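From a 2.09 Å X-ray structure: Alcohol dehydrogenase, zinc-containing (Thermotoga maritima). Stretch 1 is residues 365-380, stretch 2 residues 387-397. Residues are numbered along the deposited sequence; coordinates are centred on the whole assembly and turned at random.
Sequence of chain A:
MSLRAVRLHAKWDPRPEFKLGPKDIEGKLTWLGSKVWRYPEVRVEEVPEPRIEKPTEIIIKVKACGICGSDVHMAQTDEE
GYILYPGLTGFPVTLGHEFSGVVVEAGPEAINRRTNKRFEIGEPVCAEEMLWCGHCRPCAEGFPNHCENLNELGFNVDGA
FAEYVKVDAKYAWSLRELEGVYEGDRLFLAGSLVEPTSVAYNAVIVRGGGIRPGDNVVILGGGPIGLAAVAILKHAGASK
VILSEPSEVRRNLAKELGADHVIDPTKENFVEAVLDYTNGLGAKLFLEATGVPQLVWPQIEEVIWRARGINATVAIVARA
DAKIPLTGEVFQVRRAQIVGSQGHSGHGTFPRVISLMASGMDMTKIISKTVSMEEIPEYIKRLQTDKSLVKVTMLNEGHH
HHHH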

ATOM      1  N   LYS A 365      -4.224   7.159  32.670  1.00 30.14           N
ATOM      2  CA  LYS A 365      -4.093   8.564  33.036  1.00 30.79           C
ATOM      3  C   LYS A 365      -5.365   9.368  32.759  1.00 30.22           C
ATOM      4  O   LYS A 365      -5.568  10.424  33.350  1.00 30.36           O
ATOM      5  CB  LYS A 365      -2.913   9.220  32.305  1.00 31.03           C
ATOM      6  CG  LYS A 365      -1.542   8.596  32.588  1.00 34.36           C
ATOM      7  CD  LYS A 365      -0.448   9.488  32.025  1.00 38.75           C
ATOM      8  CE  LYS A 365       0.924   9.103  32.553  1.00 42.31           C
ATOM      9  NZ  LYS A 365       1.584   8.084  31.686  1.00 45.93           N
ATOM     10  N   ILE A 366      -6.211   8.884  31.855  1.00 29.49           N
ATOM     11  CA  ILE A 366      -7.399   9.638  31.475  1.00 28.75           C
ATOM     12  C   ILE A 366      -8.626   9.361  32.350  1.00 28.94           C
ATOM     13  O   ILE A 366      -9.635  10.069  32.245  1.00 28.79           O
ATOM     14  CB  ILE A 366      -7.756   9.477  29.968  1.00 29.00           C
ATOM     15  CG1 ILE A 366      -8.468   8.142  29.707  1.00 29.18           C
ATOM     16  CG2 ILE A 366      -6.496   9.714  29.087  1.00 26.99           C
ATOM     17  CD1 ILE A 366      -9.242   8.106  28.389  1.00 30.98           C
ATOM     18  N   ILE A 367      -8.545   8.347  33.203  1.00 28.53           N
ATOM     19  CA  ILE A 367      -9.656   8.029  34.087  1.00 29.08           C
ATOM     20  C   ILE A 367      -9.749   9.106  35.168  1.00 29.86           C
ATOM     21  O   ILE A 367      -8.844   9.255  35.976  1.00 30.24           O
ATOM     22  CB  ILE A 367      -9.548   6.598  34.684  1.00 28.56           C
ATOM     23  CG1 ILE A 367      -9.578   5.551  33.554  1.00 27.58           C
ATOM     24  CG2 ILE A 367     -10.684   6.334  35.694  1.00 29.16           C
ATOM     25  CD1 ILE A 367      -9.178   4.143  33.978  1.00 24.95           C
ATOM     26  N   SER A 368     -10.838   9.866  35.151  1.00 30.70           N
ATOM     27  CA  SER A 368     -11.050  10.930  36.129  1.00 32.48           C
ATOM     28  C   SER A 368     -11.530  10.379  37.466  1.00 33.03           C
ATOM     29  O   SER A 368     -11.166  10.906  38.512  1.00 32.84           O
ATOM     30  CB  SER A 368     -12.036  11.971  35.606  1.00 32.23           C
ATOM     31  OG  SER A 368     -11.686  12.334  34.279  1.00 33.93           O
ATOM     32  N   LYS A 369     -12.313   9.305  37.424  1.00 33.46           N
ATOM     33  CA  LYS A 369     -12.949   8.775  38.621  1.00 34.83           C
ATOM     34  C   LYS A 369     -13.437   7.338  38.392  1.00 34.71           C
ATOM     35  O   LYS A 369     -13.914   7.000  37.304  1.00 34.53           O
ATOM     36  CB  LYS A 369     -14.135   9.678  38.975  1.00 35.40           C
ATOM     37  CG  LYS A 369     -14.879   9.320  40.225  1.00 38.87           C
ATOM     38  CD  LYS A 369     -16.112  10.192  40.326  1.00 44.29           C
ATOM     39  CE  LYS A 369     -16.008  11.148  41.495  1.00 46.09           C
ATOM     40  NZ  LYS A 369     -16.793  10.584  42.628  1.00 49.56           N
ATOM     41  N   THR A 370     -13.307   6.499  39.421  1.00 34.49           N
ATOM     42  CA  THR A 370     -13.918   5.169  39.400  1.00 33.89           C
ATOM     43  C   THR A 370     -15.062   5.144  40.399  1.00 33.82           C
ATOM     44  O   THR A 370     -14.995   5.792  41.438  1.00 33.63           O
ATOM     45  CB  THR A 370     -12.910   4.039  39.684  1.00 33.75           C
ATOM     46  OG1 THR A 370     -12.248   4.291  40.920  1.00 33.91           O
ATOM     47  CG2 THR A 370     -11.859   3.956  38.596  1.00 32.16           C
ATOM     48  N   VAL A 371     -16.117   4.405  40.072  1.00 33.47           N
ATOM     49  CA  VAL A 371     -17.352   4.411  40.850  1.00 33.18           C
ATOM     50  C   VAL A 371     -17.915   2.988  40.884  1.00 33.22           C
ATOM     51  O   VAL A 371     -17.486   2.119  40.102  1.00 33.10           O
ATOM     52  CB  VAL A 371     -18.415   5.392  40.231  1.00 33.51           C
ATOM     53  CG1 VAL A 371     -17.858   6.807  40.084  1.00 33.57           C
ATOM     54  CG2 VAL A 371     -18.906   4.893  38.867  1.00 32.03           C
ATOM     55  N   SER A 372     -18.872   2.746  41.769  1.00 32.83           N
ATOM     56  CA  SER A 372     -19.476   1.425  41.876  1.00 33.20           C
ATOM     57  C   SER A 372     -20.608   1.297  40.852  1.00 33.23           C
ATOM     58  O   SER A 372     -21.083   2.303  40.329  1.00 32.88           O
ATOM     59  CB  SER A 372     -20.028   1.197  43.284  1.00 33.16           C
ATOM     60  OG  SER A 372     -21.146   2.041  43.488  1.00 32.71           O
HETATM   61  N   MSE A 373     -21.036   0.065  40.587  1.00 33.51           N
HETATM   62  CA  MSE A 373     -22.174  -0.189  39.696  1.00 34.99           C
HETATM   63  C   MSE A 373     -23.416   0.668  40.030  1.00 35.24           C
HETATM   64  O   MSE A 373     -24.031   1.270  39.131  1.00 34.63           O
HETATM   65  CB  MSE A 373     -22.534  -1.670  39.684  1.00 34.80           C
HETATM   66  CG  MSE A 373     -23.702  -1.970  38.780  1.00 36.82           C
HETATM   67 SE   MSE A 373     -24.080  -3.864  38.659  1.00 42.36          SE
HETATM   68  CE  MSE A 373     -24.802  -4.133  40.447  1.00 40.79           C
ATOM     69  N   GLU A 374     -23.757   0.736  41.318  1.00 35.36           N
ATOM     70  CA  GLU A 374     -24.902   1.522  41.789  1.00 35.78           C
ATOM     71  C   GLU A 374     -24.842   2.986  41.395  1.00 34.96           C
ATOM     72  O   GLU A 374     -25.879   3.598  41.153  1.00 35.06           O
ATOM     73  CB  GLU A 374     -25.048   1.442  43.319  1.00 36.78           C
ATOM     74  CG  GLU A 374     -25.128   0.033  43.911  1.00 41.42           C
ATOM     75  CD  GLU A 374     -26.323  -0.775  43.411  1.00 48.34           C
ATOM     76  OE1 GLU A 374     -27.466  -0.241  43.428  1.00 52.42           O
ATOM     77  OE2 GLU A 374     -26.117  -1.951  43.007  1.00 50.82           O
ATOM     78  N   GLU A 375     -23.639   3.553  41.337  1.00 34.15           N
ATOM     79  CA  GLU A 375     -23.488   4.969  41.043  1.00 33.84           C
ATOM     80  C   GLU A 375     -23.546   5.297  39.551  1.00 33.35           C
ATOM     81  O   GLU A 375     -23.587   6.477  39.182  1.00 33.19           O
ATOM     82  CB  GLU A 375     -22.178   5.475  41.615  1.00 34.19           C
ATOM     83  CG  GLU A 375     -22.081   5.376  43.130  1.00 37.03           C
ATOM     84  CD  GLU A 375     -20.696   5.762  43.617  1.00 40.20           C
ATOM     85  OE1 GLU A 375     -20.406   6.977  43.740  1.00 41.55           O
ATOM     86  OE2 GLU A 375     -19.885   4.847  43.855  1.00 41.41           O
ATOM     87  N   ILE A 376     -23.538   4.257  38.705  1.00 32.14           N
ATOM     88  CA  ILE A 376     -23.495   4.428  37.240  1.00 31.72           C
ATOM     89  C   ILE A 376     -24.670   5.234  36.687  1.00 31.27           C
ATOM     90  O   ILE A 376     -24.449   6.182  35.929  1.00 31.07           O
ATOM     91  CB  ILE A 376     -23.345   3.076  36.469  1.00 31.28           C
ATOM     92  CG1 ILE A 376     -21.940   2.486  36.651  1.00 32.28           C
ATOM     93  CG2 ILE A 376     -23.669   3.235  34.978  1.00 31.52           C
ATOM     94  CD1 ILE A 376     -20.767   3.399  36.207  1.00 32.06           C
ATOM     95  N   PRO A 377     -25.922   4.864  37.042  1.00 31.70           N
ATOM     96  CA  PRO A 377     -27.008   5.673  36.464  1.00 32.32           C
ATOM     97  C   PRO A 377     -26.847   7.166  36.791  1.00 32.54           C
ATOM     98  O   PRO A 377     -27.041   8.017  35.927  1.00 32.93           O
ATOM     99  CB  PRO A 377     -28.272   5.073  37.108  1.00 32.80           C
ATOM    100  CG  PRO A 377     -27.893   3.644  37.389  1.00 31.58           C
ATOM    101  CD  PRO A 377     -26.441   3.697  37.786  1.00 31.14           C
ATOM    102  N   GLU A 378     -26.440   7.465  38.020  1.00 32.85           N
ATOM    103  CA  GLU A 378     -26.226   8.843  38.461  1.00 33.40           C
ATOM    104  C   GLU A 378     -25.179   9.552  37.592  1.00 32.23           C
ATOM    105  O   GLU A 378     -25.364  10.709  37.193  1.00 32.26           O
ATOM    106  CB  GLU A 378     -25.808   8.862  39.943  1.00 33.84           C
ATOM    107  CG  GLU A 378     -25.450  10.243  40.492  1.00 38.67           C
ATOM    108  CD  GLU A 378     -24.600  10.199  41.780  1.00 44.21           C
ATOM    109  OE1 GLU A 378     -24.740   9.262  42.601  1.00 46.58           O
ATOM    110  OE2 GLU A 378     -23.777  11.119  41.969  1.00 47.95           O
ATOM    111  N   TYR A 379     -24.081   8.855  37.301  1.00 31.23           N
ATOM    112  CA  TYR A 379     -22.989   9.462  36.538  1.00 30.05           C
ATOM    113  C   TYR A 379     -23.285   9.635  35.050  1.00 29.49           C
ATOM    114  O   TYR A 379     -22.827  10.581  34.427  1.00 29.07           O
ATOM    115  CB  TYR A 379     -21.667   8.722  36.789  1.00 30.56           C
ATOM    116  CG  TYR A 379     -21.037   9.184  38.074  1.00 30.96           C
ATOM    117  CD1 TYR A 379     -20.229  10.329  38.098  1.00 31.75           C
ATOM    118  CD2 TYR A 379     -21.296   8.531  39.275  1.00 31.56           C
ATOM    119  CE1 TYR A 379     -19.676  10.797  39.290  1.00 32.70           C
ATOM    120  CE2 TYR A 379     -20.740   8.992  40.486  1.00 32.96           C
ATOM    121  CZ  TYR A 379     -19.944  10.126  40.480  1.00 33.89           C
ATOM    122  OH  TYR A 379     -19.385  10.586  41.651  1.00 36.38           O
ATOM    123  N   ILE A 380     -24.041   8.705  34.488  1.00 29.24           N
ATOM    124  CA  ILE A 380     -24.522   8.819  33.117  1.00 29.50           C
ATOM    125  C   ILE A 380     -25.341  10.110  32.964  1.00 29.87           C
ATOM    126  O   ILE A 380     -25.243  10.799  31.948  1.00 29.24           O
ATOM    127  CB  ILE A 380     -25.357   7.561  32.732  1.00 29.23           C
ATOM    128  CG1 ILE A 380     -24.428   6.369  32.504  1.00 29.38           C
ATOM    129  CG2 ILE A 380     -26.240   7.802  31.504  1.00 29.13           C
ATOM    130  CD1 ILE A 380     -25.159   5.075  32.100  1.00 27.25           C
ATOM    131  N   LYS A 387     -18.460  18.688  32.399  1.00 39.94           N
ATOM    132  CA  LYS A 387     -17.371  18.562  31.433  1.00 40.78           C
ATOM    133  C   LYS A 387     -16.002  18.333  32.058  1.00 40.31           C
ATOM    134  O   LYS A 387     -15.038  18.113  31.333  1.00 40.98           O
ATOM    135  CB  LYS A 387     -17.268  19.818  30.573  1.00 41.10           C
ATOM    136  CG  LYS A 387     -18.485  20.157  29.745  1.00 43.77           C
ATOM    137  CD  LYS A 387     -18.514  21.673  29.575  1.00 47.85           C
ATOM    138  CE  LYS A 387     -18.869  22.356  30.905  1.00 49.62           C
ATOM    139  NZ  LYS A 387     -18.102  23.619  31.128  1.00 51.48           N
ATOM    140  N   SER A 388     -15.898  18.414  33.380  1.00 39.62           N
ATOM    141  CA  SER A 388     -14.617  18.183  34.054  1.00 38.89           C
ATOM    142  C   SER A 388     -14.224  16.689  34.063  1.00 37.84           C
ATOM    143  O   SER A 388     -13.037  16.345  34.144  1.00 37.85           O
ATOM    144  CB  SER A 388     -14.670  18.722  35.476  1.00 39.04           C
ATOM    145  OG  SER A 388     -15.598  17.979  36.256  1.00 40.20           O
ATOM    146  N   LEU A 389     -15.227  15.816  33.975  1.00 36.41           N
ATOM    147  CA  LEU A 389     -15.013  14.372  33.938  1.00 34.94           C
ATOM    148  C   LEU A 389     -14.681  13.864  32.523  1.00 34.25           C
ATOM    149  O   LEU A 389     -15.562  13.787  31.664  1.00 34.31           O
ATOM    150  CB  LEU A 389     -16.240  13.646  34.509  1.00 34.33           C
ATOM    151  CG  LEU A 389     -16.698  14.074  35.909  1.00 34.35           C
ATOM    152  CD1 LEU A 389     -18.130  13.595  36.187  1.00 33.80           C
ATOM    153  CD2 LEU A 389     -15.738  13.632  37.020  1.00 31.29           C
ATOM    154  N   VAL A 390     -13.414  13.523  32.290  1.00 32.92           N
ATOM    155  CA  VAL A 390     -12.968  13.015  30.966  1.00 31.78           C
ATOM    156  C   VAL A 390     -13.474  11.591  30.712  1.00 30.85           C
ATOM    157  O   VAL A 390     -14.043  11.285  29.651  1.00 30.04           O
ATOM    158  CB  VAL A 390     -11.413  13.066  30.821  1.00 31.73           C
ATOM    159  CG1 VAL A 390     -10.967  12.639  29.427  1.00 31.55           C
ATOM    160  CG2 VAL A 390     -10.906  14.456  31.120  1.00 31.49           C
ATOM    161  N   LYS A 391     -13.252  10.728  31.700  1.00 30.21           N
ATOM    162  CA  LYS A 391     -13.667   9.347  31.636  1.00 29.54           C
ATOM    163  C   LYS A 391     -13.984   8.874  33.040  1.00 29.90           C
ATOM    164  O   LYS A 391     -13.182   9.045  33.971  1.00 29.22           O
ATOM    165  CB  LYS A 391     -12.571   8.483  30.988  1.00 29.47           C
ATOM    166  CG  LYS A 391     -12.741   6.952  31.109  1.00 28.41           C
ATOM    167  CD  LYS A 391     -13.880   6.389  30.261  1.00 28.62           C
ATOM    168  CE  LYS A 391     -13.621   6.636  28.782  1.00 28.33           C
ATOM    169  NZ  LYS A 391     -14.788   6.229  27.965  1.00 28.15           N
ATOM    170  N   VAL A 392     -15.167   8.266  33.161  1.00 30.00           N
ATOM    171  CA  VAL A 392     -15.670   7.697  34.404  1.00 29.74           C
ATOM    172  C   VAL A 392     -15.800   6.210  34.185  1.00 29.09           C
ATOM    173  O   VAL A 392     -16.362   5.785  33.188  1.00 28.10           O
ATOM    174  CB  VAL A 392     -17.056   8.294  34.777  1.00 29.98           C
ATOM    175  CG1 VAL A 392     -17.730   7.501  35.915  1.00 30.37           C
ATOM    176  CG2 VAL A 392     -16.903   9.763  35.166  1.00 31.10           C
ATOM    177  N   THR A 393     -15.279   5.427  35.130  1.00 28.76           N
ATOM    178  CA  THR A 393     -15.194   3.974  34.972  1.00 28.58           C
ATOM    179  C   THR A 393     -15.775   3.212  36.163  1.00 29.07           C
ATOM    180  O   THR A 393     -15.356   3.427  37.306  1.00 28.04           O
ATOM    181  CB  THR A 393     -13.702   3.550  34.797  1.00 28.24           C
ATOM    182  OG1 THR A 393     -13.112   4.316  33.738  1.00 27.73           O
ATOM    183  CG2 THR A 393     -13.569   2.071  34.500  1.00 27.26           C
HETATM  184  N   MSE A 394     -16.709   2.298  35.877  1.00 29.42           N
HETATM  185  CA  MSE A 394     -17.174   1.334  36.868  1.00 30.92           C
HETATM  186  C   MSE A 394     -16.046   0.393  37.289  1.00 32.09           C
HETATM  187  O   MSE A 394     -15.375  -0.192  36.455  1.00 32.46           O
HETATM  188  CB  MSE A 394     -18.324   0.502  36.325  1.00 30.45           C
HETATM  189  CG  MSE A 394     -19.050  -0.252  37.421  1.00 32.26           C
HETATM  190 SE   MSE A 394     -20.179  -1.670  36.728  1.00 35.04          SE
HETATM  191  CE  MSE A 394     -18.812  -2.995  36.368  1.00 32.02           C
ATOM    192  N   LEU A 395     -15.838   0.261  38.592  1.00 33.87           N
ATOM    193  CA  LEU A 395     -14.902  -0.706  39.131  1.00 35.50           C
ATOM    194  C   LEU A 395     -15.635  -1.615  40.122  1.00 36.46           C
ATOM    195  O   LEU A 395     -16.172  -1.132  41.119  1.00 36.58           O
ATOM    196  CB  LEU A 395     -13.749   0.024  39.817  1.00 35.22           C
ATOM    197  CG  LEU A 395     -12.634  -0.799  40.461  1.00 37.27           C
ATOM    198  CD1 LEU A 395     -11.861  -1.614  39.407  1.00 37.49           C
ATOM    199  CD2 LEU A 395     -11.687   0.135  41.224  1.00 38.20           C
ATOM    200  N   ASN A 396     -15.684  -2.914  39.826  1.00 37.63           N
ATOM    201  CA  ASN A 396     -16.198  -3.915  40.761  1.00 39.84           C
ATOM    202  C   ASN A 396     -15.094  -4.445  41.665  1.00 40.89           C
ATOM    203  O   ASN A 396     -14.050  -4.869  41.182  1.00 40.99           O
ATOM    204  CB  ASN A 396     -16.818  -5.096  40.008  1.00 39.49           C
ATOM    205  CG  ASN A 396     -18.105  -4.732  39.317  1.00 40.58           C
ATOM    206  OD1 ASN A 396     -18.778  -3.768  39.705  1.00 41.29           O
ATOM    207  ND2 ASN A 396     -18.468  -5.504  38.279  1.00 40.27           N
ATOM    208  N   GLU A 397     -15.335  -4.426  42.975  1.00 43.07           N
ATOM    209  CA  GLU A 397     -14.368  -4.923  43.974  1.00 44.70           C
ATOM    210  C   GLU A 397     -15.044  -5.868  44.951  1.00 45.09           C
ATOM    211  O   GLU A 397     -15.264  -7.031  44.635  1.00 46.26           O
ATOM    212  CB  GLU A 397     -13.752  -3.774  44.767  1.00 45.03           C
ATOM    213  CG  GLU A 397     -13.623  -2.490  43.995  1.00 47.53           C
ATOM    214  CD  GLU A 397     -13.678  -1.283  44.901  1.00 51.20           C
ATOM    215  OE1 GLU A 397     -12.618  -0.934  45.469  1.00 52.30           O
ATOM    216  OE2 GLU A 397     -14.778  -0.689  45.042  1.00 52.11           O
TER
HETATM  217  O   HOH W   1     -19.330  -1.863  41.549  1.00 38.05           O

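What holds the two strands in register? They run parallel, and the bonds form a ladder: T393 N donates to K369 O (3.0 Å), V371 N to T393 O (3.0 Å) and L395 N to V371 O (2.9 Å). K369 and V371 thus take bonds from, or give them to, residues on the neighbouring strand, while T370 approaches it through carbon, its CA lying 3.1 Å from T393 O.

What does S368 fit against? S368 fits its small side chain against the turn at V390. Its OG accepts from V390 N at 2.9 Å and, weakly, from K391 N at 3.4 Å, while S368 N donates to K391 O at 2.7 Å.

Which bumps fill which hollows on the face carrying V371, V392 and M394? V392 CG1 is a shared knob, 4.1 Å from V371 CG2 and 4.2 Å from Y379 CB. L389 CD1 meets the edge of the Y379 ring, 4.3 Å from Y379 CD1. Farther along, M394 touches two residues of the other stretch: its CB is 3.8 Å from I376 CD1, and its SE is 3.8 Å from M373 CB.

What fills the gap beyond the last rung? Water 1 accepts from M373 N (2.7 Å) and donates to N396 OD1 (2.7 Å) and L395 O (3.3 Å), bridging the stretches.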